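Local coordinates for protein eukaryotic peptide chain release factor GTP-binding subunit (Schizosaccharomyces pombe, PDB 1R5B) that belongs to the elongation factor Tu-like family of GTP-binding translation factors, serving as the eRF3-type subunit of the eukaryotic peptide chain release factor, at residues A[22-26]-A[27-31]; A[253-256]-A[257-260]. All coordinates share one frame; numbering follows the deposited sequence.

Contact 1 (A[22-26]-A[27-31])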
ATOM      1  N   ASP A  22       9.039  18.613  11.187  1.00 35.07           N
ATOM      2  CA  ASP A  22       8.874  18.888   9.761  1.00 35.13           C
ATOM      3  C   ASP A  22       7.417  19.324   9.571  1.00 35.31           C
ATOM      4  O   ASP A  22       6.503  18.529   9.796  1.00 35.33           O
ATOM      5  CB  ASP A  22       9.182  17.611   8.971  1.00 35.07           C
ATOM      6  CG  ASP A  22       9.060  17.782   7.478  1.00 34.98           C
ATOM      7  OD1 ASP A  22       7.926  17.782   6.960  1.00 34.54           O
ATOM      8  OD2 ASP A  22      10.055  17.879   6.733  1.00 34.90           O
ATOM      9  N   ALA A  23       7.206  20.580   9.161  1.00 35.48           N
ATOM     10  CA  ALA A  23       5.864  21.191   9.134  1.00 35.42           C
ATOM     11  C   ALA A  23       4.861  20.406   8.280  1.00 35.41           C
ATOM     12  O   ALA A  23       3.782  20.042   8.756  1.00 35.33           O
ATOM     13  CB  ALA A  23       5.945  22.651   8.659  1.00 35.32           C
ATOM     14  N   THR A  24       5.229  20.151   7.025  1.00 35.38           N
ATOM     15  CA  THR A  24       4.370  19.434   6.080  1.00 35.32           C
ATOM     16  C   THR A  24       5.182  18.538   5.129  1.00 35.17           C
ATOM     17  O   THR A  24       6.180  18.985   4.558  1.00 35.12           O
ATOM     18  CB  THR A  24       3.530  20.436   5.242  1.00 35.36           C
ATOM     19  OG1 THR A  24       4.381  21.432   4.662  1.00 35.81           O
ATOM     20  CG2 THR A  24       2.549  21.238   6.112  1.00 35.55           C
ATOM     21  N   ASP A  25       4.743  17.282   4.979  1.00 35.00           N
ATOM     22  CA  ASP A  25       5.221  16.357   3.936  1.00 34.88           C
ATOM     23  C   ASP A  25       5.285  17.035   2.575  1.00 34.82           C
ATOM     24  O   ASP A  25       4.709  18.101   2.367  1.00 34.53           O
ATOM     25  CB  ASP A  25       4.261  15.152   3.788  1.00 34.79           C
ATOM     26  CG  ASP A  25       4.658  13.965   4.637  1.00 34.74           C
ATOM     27  OD1 ASP A  25       4.394  12.825   4.201  1.00 35.43           O
ATOM     28  OD2 ASP A  25       5.218  14.061   5.749  1.00 34.05           O
ATOM     29  N   LEU A  26       5.945  16.385   1.629  1.00 35.01           N
ATOM     30  CA  LEU A  26       5.890  16.842   0.248  1.00 35.38           C
ATOM     31  C   LEU A  26       4.476  16.665  -0.299  1.00 35.65           C
ATOM     32  O   LEU A  26       4.021  17.462  -1.120  1.00 35.64           O
ATOM     33  CB  LEU A  26       6.940  16.136  -0.623  1.00 35.42           C
ATOM     34  CG  LEU A  26       6.718  14.810  -1.363  1.00 36.15           C
ATOM     35  CD1 LEU A  26       6.229  13.643  -0.454  1.00 37.69           C
ATOM     36  CD2 LEU A  26       5.799  14.970  -2.568  1.00 36.40           C
ATOM     37  N   GLN A  27       3.789  15.629   0.187  1.00 35.97           N
ATOM     38  CA  GLN A  27       2.421  15.320  -0.214  1.00 36.29           C
ATOM     39  C   GLN A  27       1.470  16.407   0.214  1.00 36.11           C
ATOM     40  O   GLN A  27       0.717  16.926  -0.595  1.00 35.80           O
ATOM     41  CB  GLN A  27       1.960  14.017   0.436  1.00 36.66           C
ATOM     42  CG  GLN A  27       2.753  12.806   0.041  1.00 38.05           C
ATOM     43  CD  GLN A  27       2.615  12.486  -1.433  1.00 39.89           C
ATOM     44  OE1 GLN A  27       3.271  13.107  -2.265  1.00 41.40           O
ATOM     45  NE2 GLN A  27       1.745  11.533  -1.762  1.00 41.80           N
ATOM     46  N   ASN A  28       1.520  16.745   1.498  1.00 36.19           N
ATOM     47  CA  ASN A  28       0.674  17.788   2.071  1.00 36.41           C
ATOM     48  C   ASN A  28       0.714  19.100   1.260  1.00 36.65           C
ATOM     49  O   ASN A  28      -0.224  19.902   1.328  1.00 36.81           O
ATOM     50  CB  ASN A  28       1.067  18.049   3.537  1.00 36.36           C
ATOM     51  CG  ASN A  28       0.964  16.801   4.420  1.00 36.09           C
ATOM     52  OD1 ASN A  28       1.637  16.699   5.447  1.00 34.89           O
ATOM     53  ND2 ASN A  28       0.124  15.850   4.017  1.00 36.17           N
ATOM     54  N   GLU A  29       1.793  19.301   0.495  1.00 36.71           N
ATOM     55  CA  GLU A  29       1.932  20.444  -0.409  1.00 36.71           C
ATOM     56  C   GLU A  29       1.610  20.061  -1.873  1.00 36.61           C
ATOM     57  O   GLU A  29       2.434  20.285  -2.762  1.00 36.74           O
ATOM     58  CB  GLU A  29       3.356  21.045  -0.308  1.00 36.72           C
ATOM     59  CG  GLU A  29       3.942  21.154   1.107  1.00 37.09           C
ATOM     60  CD  GLU A  29       3.744  22.521   1.756  1.00 37.96           C
ATOM     61  OE1 GLU A  29       4.571  23.426   1.511  1.00 38.75           O
ATOM     62  OE2 GLU A  29       2.771  22.692   2.529  1.00 38.25           O
ATOM     63  N   VAL A  30       0.429  19.475  -2.114  1.00 36.35           N
ATOM     64  CA  VAL A  30      -0.098  19.262  -3.483  1.00 36.14           C
ATOM     65  C   VAL A  30      -1.640  19.411  -3.561  1.00 36.03           C
ATOM     66  O   VAL A  30      -2.345  19.123  -2.584  1.00 35.81           O
ATOM     67  CB  VAL A  30       0.321  17.873  -4.104  1.00 36.12           C
ATOM     68  CG1 VAL A  30       1.824  17.692  -4.162  1.00 35.57           C
ATOM     69  CG2 VAL A  30      -0.317  16.698  -3.363  1.00 36.87           C
ATOM     70  N   ASP A  31      -2.146  19.887  -4.711  1.00 36.06           N
ATOM     71  CA  ASP A  31      -3.604  19.901  -5.007  1.00 35.84           C
ATOM     72  C   ASP A  31      -4.011  20.210  -6.479  1.00 35.77           C
ATOM     73  O   ASP A  31      -3.325  20.957  -7.173  1.00 35.58           O
ATOM     74  CB  ASP A  31      -4.378  20.827  -4.042  1.00 35.75           C
ATOM     75  CG  ASP A  31      -3.683  22.144  -3.793  1.00 34.97           C
ATOM     76  OD1 ASP A  31      -2.820  22.191  -2.897  1.00 34.92           O
ATOM     77  OD2 ASP A  31      -3.951  23.186  -4.423  1.00 33.41           O
TER

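Contact 2 (A[253-256]-A[257-260])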
ATOM      1  N   GLY A 253     -18.873  -1.923  10.131  1.00 40.80           N
ATOM      2  CA  GLY A 253     -17.515  -1.834   9.625  1.00 39.77           C
ATOM      3  C   GLY A 253     -17.506  -1.434   8.159  1.00 38.69           C
ATOM      4  O   GLY A 253     -18.515  -0.974   7.623  1.00 38.64           O
ATOM      5  N   PRO A 254     -16.357  -1.580   7.513  1.00 37.31           N
ATOM      6  CA  PRO A 254     -16.234  -1.297   6.084  1.00 36.18           C
ATOM      7  C   PRO A 254     -16.643  -2.470   5.191  1.00 34.74           C
ATOM      8  O   PRO A 254     -16.660  -3.626   5.621  1.00 34.23           O
ATOM      9  CB  PRO A 254     -14.732  -1.014   5.934  1.00 36.30           C
ATOM     10  CG  PRO A 254     -14.085  -1.853   6.962  1.00 36.57           C
ATOM     11  CD  PRO A 254     -15.063  -1.978   8.098  1.00 37.44           C
ATOM     12  N   SER A 255     -16.965  -2.146   3.942  1.00 33.49           N
ATOM     13  CA  SER A 255     -17.154  -3.143   2.896  1.00 32.53           C
ATOM     14  C   SER A 255     -15.821  -3.789   2.558  1.00 32.04           C
ATOM     15  O   SER A 255     -14.769  -3.255   2.881  1.00 31.72           O
ATOM     16  CB  SER A 255     -17.738  -2.507   1.635  1.00 32.19           C
ATOM     17  OG  SER A 255     -16.769  -1.730   0.965  1.00 30.86           O
ATOM     18  N   LEU A 256     -15.868  -4.936   1.898  1.00 31.81           N
ATOM     19  CA  LEU A 256     -14.649  -5.627   1.528  1.00 32.16           C
ATOM     20  C   LEU A 256     -13.709  -4.691   0.782  1.00 32.26           C
ATOM     21  O   LEU A 256     -12.572  -4.519   1.198  1.00 31.69           O
ATOM     22  CB  LEU A 256     -14.942  -6.869   0.694  1.00 32.00           C
ATOM     23  CG  LEU A 256     -13.707  -7.599   0.179  1.00 31.89           C
ATOM     24  CD1 LEU A 256     -12.785  -7.946   1.332  1.00 31.84           C
ATOM     25  CD2 LEU A 256     -14.116  -8.848  -0.571  1.00 32.50           C
ATOM     26  N   LEU A 257     -14.185  -4.081  -0.300  1.00 32.43           N
ATOM     27  CA  LEU A 257     -13.322  -3.241  -1.129  1.00 33.07           C
ATOM     28  C   LEU A 257     -12.809  -2.017  -0.371  1.00 33.09           C
ATOM     29  O   LEU A 257     -11.703  -1.560  -0.608  1.00 32.55           O
ATOM     30  CB  LEU A 257     -14.027  -2.800  -2.412  1.00 33.32           C
ATOM     31  CG  LEU A 257     -14.296  -3.915  -3.441  1.00 34.57           C
ATOM     32  CD1 LEU A 257     -14.913  -3.308  -4.665  1.00 35.24           C
ATOM     33  CD2 LEU A 257     -13.050  -4.671  -3.823  1.00 35.52           C
ATOM     34  N   GLU A 258     -13.613  -1.508   0.548  1.00 33.04           N
ATOM     35  CA  GLU A 258     -13.227  -0.363   1.346  1.00 33.19           C
ATOM     36  C   GLU A 258     -12.049  -0.734   2.248  1.00 32.73           C
ATOM     37  O   GLU A 258     -11.121   0.037   2.422  1.00 32.87           O
ATOM     38  CB  GLU A 258     -14.421   0.069   2.185  1.00 33.79           C
ATOM     39  CG  GLU A 258     -14.196   1.255   3.097  1.00 35.11           C
ATOM     40  CD  GLU A 258     -15.435   1.588   3.906  1.00 37.27           C
ATOM     41  OE1 GLU A 258     -16.547   1.145   3.526  1.00 37.18           O
ATOM     42  OE2 GLU A 258     -15.287   2.295   4.928  1.00 38.79           O
ATOM     43  N   TYR A 259     -12.112  -1.921   2.827  1.00 32.09           N
ATOM     44  CA  TYR A 259     -11.041  -2.451   3.653  1.00 31.42           C
ATOM     45  C   TYR A 259      -9.775  -2.770   2.819  1.00 30.81           C
ATOM     46  O   TYR A 259      -8.663  -2.457   3.238  1.00 30.14           O
ATOM     47  CB  TYR A 259     -11.518  -3.706   4.393  1.00 31.16           C
ATOM     48  CG  TYR A 259     -10.433  -4.295   5.219  1.00 31.94           C
ATOM     49  CD1 TYR A 259     -10.105  -3.741   6.457  1.00 33.16           C
ATOM     50  CD2 TYR A 259      -9.678  -5.363   4.750  1.00 32.35           C
ATOM     51  CE1 TYR A 259      -9.075  -4.256   7.217  1.00 33.11           C
ATOM     52  CE2 TYR A 259      -8.631  -5.879   5.509  1.00 32.58           C
ATOM     53  CZ  TYR A 259      -8.338  -5.318   6.728  1.00 32.68           C
ATOM     54  OH  TYR A 259      -7.319  -5.818   7.479  1.00 35.26           O
ATOM     55  N   LEU A 260      -9.954  -3.405   1.665  1.00 30.15           N
ATOM     56  CA  LEU A 260      -8.843  -3.727   0.763  1.00 30.22           C
ATOM     57  C   LEU A 260      -8.103  -2.452   0.313  1.00 30.12           C
ATOM     58  O   LEU A 260      -6.891  -2.457   0.125  1.00 29.29           O
ATOM     59  CB  LEU A 260      -9.359  -4.463  -0.470  1.00 30.57           C
ATOM     60  CG  LEU A 260      -9.183  -5.984  -0.633  1.00 31.27           C
ATOM     61  CD1 LEU A 260      -9.117  -6.712   0.676  1.00 29.81           C
ATOM     62  CD2 LEU A 260     -10.300  -6.549  -1.537  1.00 30.53           C
TER

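Contact 1 (A[22-26]-A[27-31])
Leu26 and Glu29 close a beta turn: the Glu29 N-H reaches back to Leu26 O over 3.3 Å in a weak, bent hydrogen bond, and Gln27 and Asn28, between them, both have backbone angles in the right-handed helical region. The turn sits in the N-terminal loop that leads to helix 35-38, and lies against strand 447-451 of the C-terminal antiparallel sheet.

Two side chains from the turn fold back over the residues that lead into it. Asn28 sends its carbonyl oxygen to the main chain of Asp25, where OD1 receives Asp25 N at 3.2 Å; the N-H points well off that line, at 133°, which makes the bond weak. The same OD1 lies near Asp25 CB, and the Asp25 carboxylate and the Asn28 amide are turned only 25° from each other. Thr24 CB also touches Asn28 CB at 3.8 Å.

Glu29 crosses Thr24 at about a right angle. Its CG passes Asp25 O at 3.4 Å, and the bend at chi2 (-95°) then turns the carboxylate toward the threonine hydroxyl, where Thr24 OG1 donates weakly to Glu29 OE2 at 3.0 Å. The stronger partner of this carboxylate is Arg451, in a salt bridge to OE1, so the group ties the N-terminal segment to strand 447-451 and is probably ionised.

Leu26 and Gln27 run side by side in the same direction, with the amide oxygen Gln27 OE1 at 3.2 Å from Leu26 CD2. Leu26, the buried residue of the turn, packs on Arg447 and Thr449, and its backbone is hydrogen-bonded to His389. Val30 rests on the same two strand residues, while its CG1 meets Leu26 O at 3.8 Å.

Contact 2 (A[253-256]-A[257-260])
Ser255 and Glu258 form a capping box at the start of helix 256-262, in the GTP-binding domain. Ser255 is the N-cap: its OG accepts from Glu258 N at 3.2 Å, with an N-H...O angle of 150°. In return Glu258 OE1 takes Ser255 N at 3.3 Å, a weak bond, though fairly straight at 158°. The glutamate can do this because CG stands opposite its own backbone N (chi1 180°) and the chain runs extended from there, back past the helix start. The proline ring lies against the glutamate carboxylate, Pro254 CB meeting Glu258 CD at 3.4 Å.

Main-chain bonds carry the first turn onward, Tyr259 N to Ser255 O at 3.0 Å and Leu260 N to Leu256 O at 2.9 Å.

Apolar contacts accompany the box. Pro254 CG lies 4.1 Å from Tyr259 CB, the two side chains pointing the same way; joining the residue before the N-cap to the fourth residue after it, this is a hydrophobic staple. Elsewhere on the turn, Leu256 CD1 packs on Leu260 CD1 at 3.9 Å, and Leu256 continues onto Val187 and Met229 of the central sheet.

Both capping side chains have stronger partners outside the turn, Ser255 OG at Lys240 O and Glu258 OE2 in a salt bridge to Arg242. The serine hydroxyl is thus engaged as donor and acceptor, and the glutamate's negative charge probably suits the positive end of the helix dipole.

How the contacts relate
Contact 1 comes first along the chain, in the N-terminal segment ahead of helix 35-38, and contact 2 follows more than two hundred residues later, after strand 226-230. They occupy different domains. The turn at 22-31 rests on the six-stranded antiparallel sheet near the C-terminus, whereas the helix start at 253-260 packs on strands 184-189 and 226-230 of the mixed sheet in the GTP-binding domain. Their centres are 27 Å apart, the nearest atoms about 17 Å, and they do not touch. Contact 1 therefore places the start of the modelled chain against strand 447-451, close to the C-terminus, while contact 2 belongs to the GTP-binding domain's own framework.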